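Local coordinates for protein acetyltransferase, GNAT family (PDB 3IWG) that probably transfers acyl groups, most likely acetyl from acetyl-coenzyme A, as a member of the GNAT acetyltransferase family, at residues Lys21-Ser26 and Leu66-Leu71. Numbering follows the deposited sequence.
Sequences KAYFDS and LLQYYL
Tyr23, Gln68 and Tyr70 carry a buried helix-on-sheet packing contact within the region assigned to a GNAT domain, where helix 17-26 lies across strand 65-71. The local axes pass 9.1 Å apart at 100°, nearly perpendicular, and the two segments meet through van der Waals contacts, without hydrogen bonds between them. With its CG anti to the backbone N (chi1 178°), the Tyr23 ring reaches in between the side chains of Gln68 and Tyr70. On one flank its CD1 lies 3.8 Å from Tyr70 CB; on the other its CE2 meets Gln68 CG at 3.9 Å. Next to CD1 in the ring, Tyr23 CE1 comes to 3.3 Å from the backbone O of Tyr69. The two tyrosine side chains run past each other in opposite senses. The Tyr70 ring has Tyr23 N over one face, offset toward the rim, and Tyr70 OH is 3.6 Å from Ala22 CB. Gln68 NE2 approaches Phe24 CZ at 3.6 Å, its amide plane turned 71° from the ring, while its OE1 is hydrogen-bonded to Lys20 NZ. An alanine in place of Tyr23 would probably open a gap between Gln68 CG and Tyr70 CB and leave the carbon chain of Gln68 without this packing partner. His36 of helix 33-39 and Tyr109 of helix 107-116 also touch Tyr23, and strand 65-71 is hydrogen-bonded to strands 53-60 and 99-103.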
loop_
_atom_site.group_PDB
_atom_site.type_symbol
_atom_site.label_atom_id
_atom_site.label_comp_id
_atom_site.label_asym_id
_atom_site.label_seq_id
_atom_site.Cartn_x
_atom_site.Cartn_y
_atom_site.Cartn_z
ATOM N N LYS A 21 12.751 -13.664 16.015
ATOM C CA LYS A 21 14.118 -13.163 15.924
ATOM C C LYS A 21 15.143 -14.310 15.945
ATOM O O LYS A 21 16.150 -14.285 15.209
ATOM C CB LYS A 21 14.404 -12.105 17.016
ATOM C CG LYS A 21 15.833 -11.500 16.950
ATOM C CD LYS A 21 16.084 -10.409 18.030
ATOM C CE LYS A 21 17.549 -9.801 17.966
ATOM N NZ LYS A 21 18.663 -10.791 17.591
ATOM N N ALA A 22 14.884 -15.338 16.732
ATOM C CA ALA A 22 15.792 -16.480 16.743
ATOM C C ALA A 22 15.673 -17.239 15.437
ATOM O O ALA A 22 16.686 -17.681 14.874
ATOM C CB ALA A 22 15.507 -17.376 17.908
ATOM N N TYR A 23 14.443 -17.371 14.929
ATOM C CA TYR A 23 14.230 -18.018 13.624
ATOM C C TYR A 23 15.122 -17.388 12.557
ATOM O O TYR A 23 15.919 -18.066 11.954
ATOM C CB TYR A 23 12.769 -17.947 13.236
ATOM C CG TYR A 23 12.461 -18.554 11.894
ATOM C CD1 TYR A 23 12.549 -19.917 11.693
ATOM C CD2 TYR A 23 12.055 -17.775 10.848
ATOM C CE1 TYR A 23 12.255 -20.489 10.470
ATOM C CE2 TYR A 23 11.737 -18.326 9.618
ATOM C CZ TYR A 23 11.869 -19.686 9.431
ATOM O OH TYR A 23 11.565 -20.239 8.230
ATOM N N PHE A 24 15.077 -16.066 12.460
ATOM C CA PHE A 24 15.844 -15.321 11.472
ATOM C C PHE A 24 17.357 -15.346 11.720
ATOM O O PHE A 24 18.131 -15.513 10.764
ATOM C CB PHE A 24 15.318 -13.891 11.354
ATOM C CG PHE A 24 13.918 -13.823 10.710
ATOM C CD1 PHE A 24 13.712 -14.260 9.406
ATOM C CD2 PHE A 24 12.823 -13.348 11.408
ATOM C CE1 PHE A 24 12.436 -14.218 8.822
ATOM C CE2 PHE A 24 11.562 -13.321 10.838
ATOM C CZ PHE A 24 11.373 -13.764 9.541
ATOM N N ASP A 25 17.763 -15.188 12.978
ATOM C CA ASP A 25 19.173 -15.336 13.337
ATOM C C ASP A 25 19.775 -16.685 12.875
ATOM O O ASP A 25 20.914 -16.715 12.413
ATOM C CB ASP A 25 19.384 -15.197 14.854
ATOM C CG ASP A 25 19.324 -13.755 15.323
ATOM O OD1 ASP A 25 19.273 -12.871 14.440
ATOM O OD2 ASP A 25 19.325 -13.495 16.562
ATOM N N SER A 26 18.976 -17.753 12.944
ATOM C CA SER A 26 19.407 -19.072 12.568
ATOM C C SER A 26 19.622 -19.195 11.053
ATOM O O SER A 26 20.296 -20.100 10.666
ATOM C CB SER A 26 18.373 -20.135 13.019
ATOM O OG SER A 26 17.203 -20.174 12.132
ATOM N N LEU A 66 2.785 -24.393 4.760
ATOM C CA LEU A 66 3.678 -23.837 5.739
ATOM C C LEU A 66 4.615 -22.856 5.088
ATOM O O LEU A 66 5.045 -23.022 3.955
ATOM C CB LEU A 66 4.490 -24.931 6.450
ATOM C CG LEU A 66 3.910 -25.592 7.708
ATOM C CD1 LEU A 66 2.494 -26.048 7.482
ATOM C CD2 LEU A 66 4.782 -26.820 8.190
ATOM N N LEU A 67 4.926 -21.823 5.825
ATOM C CA LEU A 67 5.852 -20.817 5.391
ATOM C C LEU A 67 7.009 -20.735 6.370
ATOM O O LEU A 67 8.102 -20.389 5.973
ATOM C CB LEU A 67 5.139 -19.426 5.272
ATOM C CG LEU A 67 4.078 -19.205 4.145
ATOM C CD1 LEU A 67 3.679 -17.685 3.943
ATOM C CD2 LEU A 67 4.483 -19.769 2.764
ATOM N N GLN A 68 6.749 -20.994 7.656
ATOM C CA GLN A 68 7.761 -20.874 8.718
ATOM C C GLN A 68 7.488 -21.948 9.779
ATOM O O GLN A 68 6.324 -22.300 10.020
ATOM C CB GLN A 68 7.707 -19.485 9.371
ATOM C CG GLN A 68 8.021 -18.332 8.451
ATOM C CD GLN A 68 7.994 -16.952 9.162
ATOM O OE1 GLN A 68 7.294 -16.765 10.149
ATOM N NE2 GLN A 68 8.743 -15.982 8.622
ATOM N N TYR A 69 8.559 -22.461 10.372
ATOM C CA TYR A 69 8.492 -23.440 11.457
ATOM C C TYR A 69 9.742 -23.299 12.328
ATOM O O TYR A 69 10.870 -23.142 11.819
ATOM C CB TYR A 69 8.431 -24.839 10.913
ATOM C CG TYR A 69 8.470 -25.936 11.973
ATOM C CD1 TYR A 69 9.672 -26.388 12.525
ATOM C CD2 TYR A 69 7.287 -26.535 12.411
ATOM C CE1 TYR A 69 9.679 -27.406 13.511
ATOM C CE2 TYR A 69 7.288 -27.519 13.379
ATOM C CZ TYR A 69 8.480 -27.967 13.904
ATOM O OH TYR A 69 8.420 -28.959 14.825
ATOM N N TYR A 70 9.550 -23.319 13.632
ATOM C CA TYR A 70 10.672 -23.151 14.529
ATOM C C TYR A 70 10.319 -23.723 15.889
ATOM O O TYR A 70 9.250 -23.421 16.426
ATOM C CB TYR A 70 11.054 -21.677 14.663
ATOM C CG TYR A 70 12.170 -21.445 15.627
ATOM C CD1 TYR A 70 13.479 -21.530 15.207
ATOM C CD2 TYR A 70 11.925 -21.200 16.967
ATOM C CE1 TYR A 70 14.523 -21.353 16.062
ATOM C CE2 TYR A 70 12.974 -21.006 17.858
ATOM C CZ TYR A 70 14.282 -21.102 17.399
ATOM O OH TYR A 70 15.350 -20.937 18.250
ATOM N N LEU A 71 11.221 -24.539 16.431
ATOM C CA LEU A 71 11.190 -24.989 17.844
ATOM C C LEU A 71 12.485 -24.645 18.536
ATOM O O LEU A 71 13.559 -24.784 17.954
ATOM C CB LEU A 71 11.041 -26.502 17.925
ATOM C CG LEU A 71 9.712 -26.962 18.486
ATOM C CD1 LEU A 71 9.673 -28.478 18.534
ATOM C CD2 LEU A 71 9.456 -26.377 19.866
#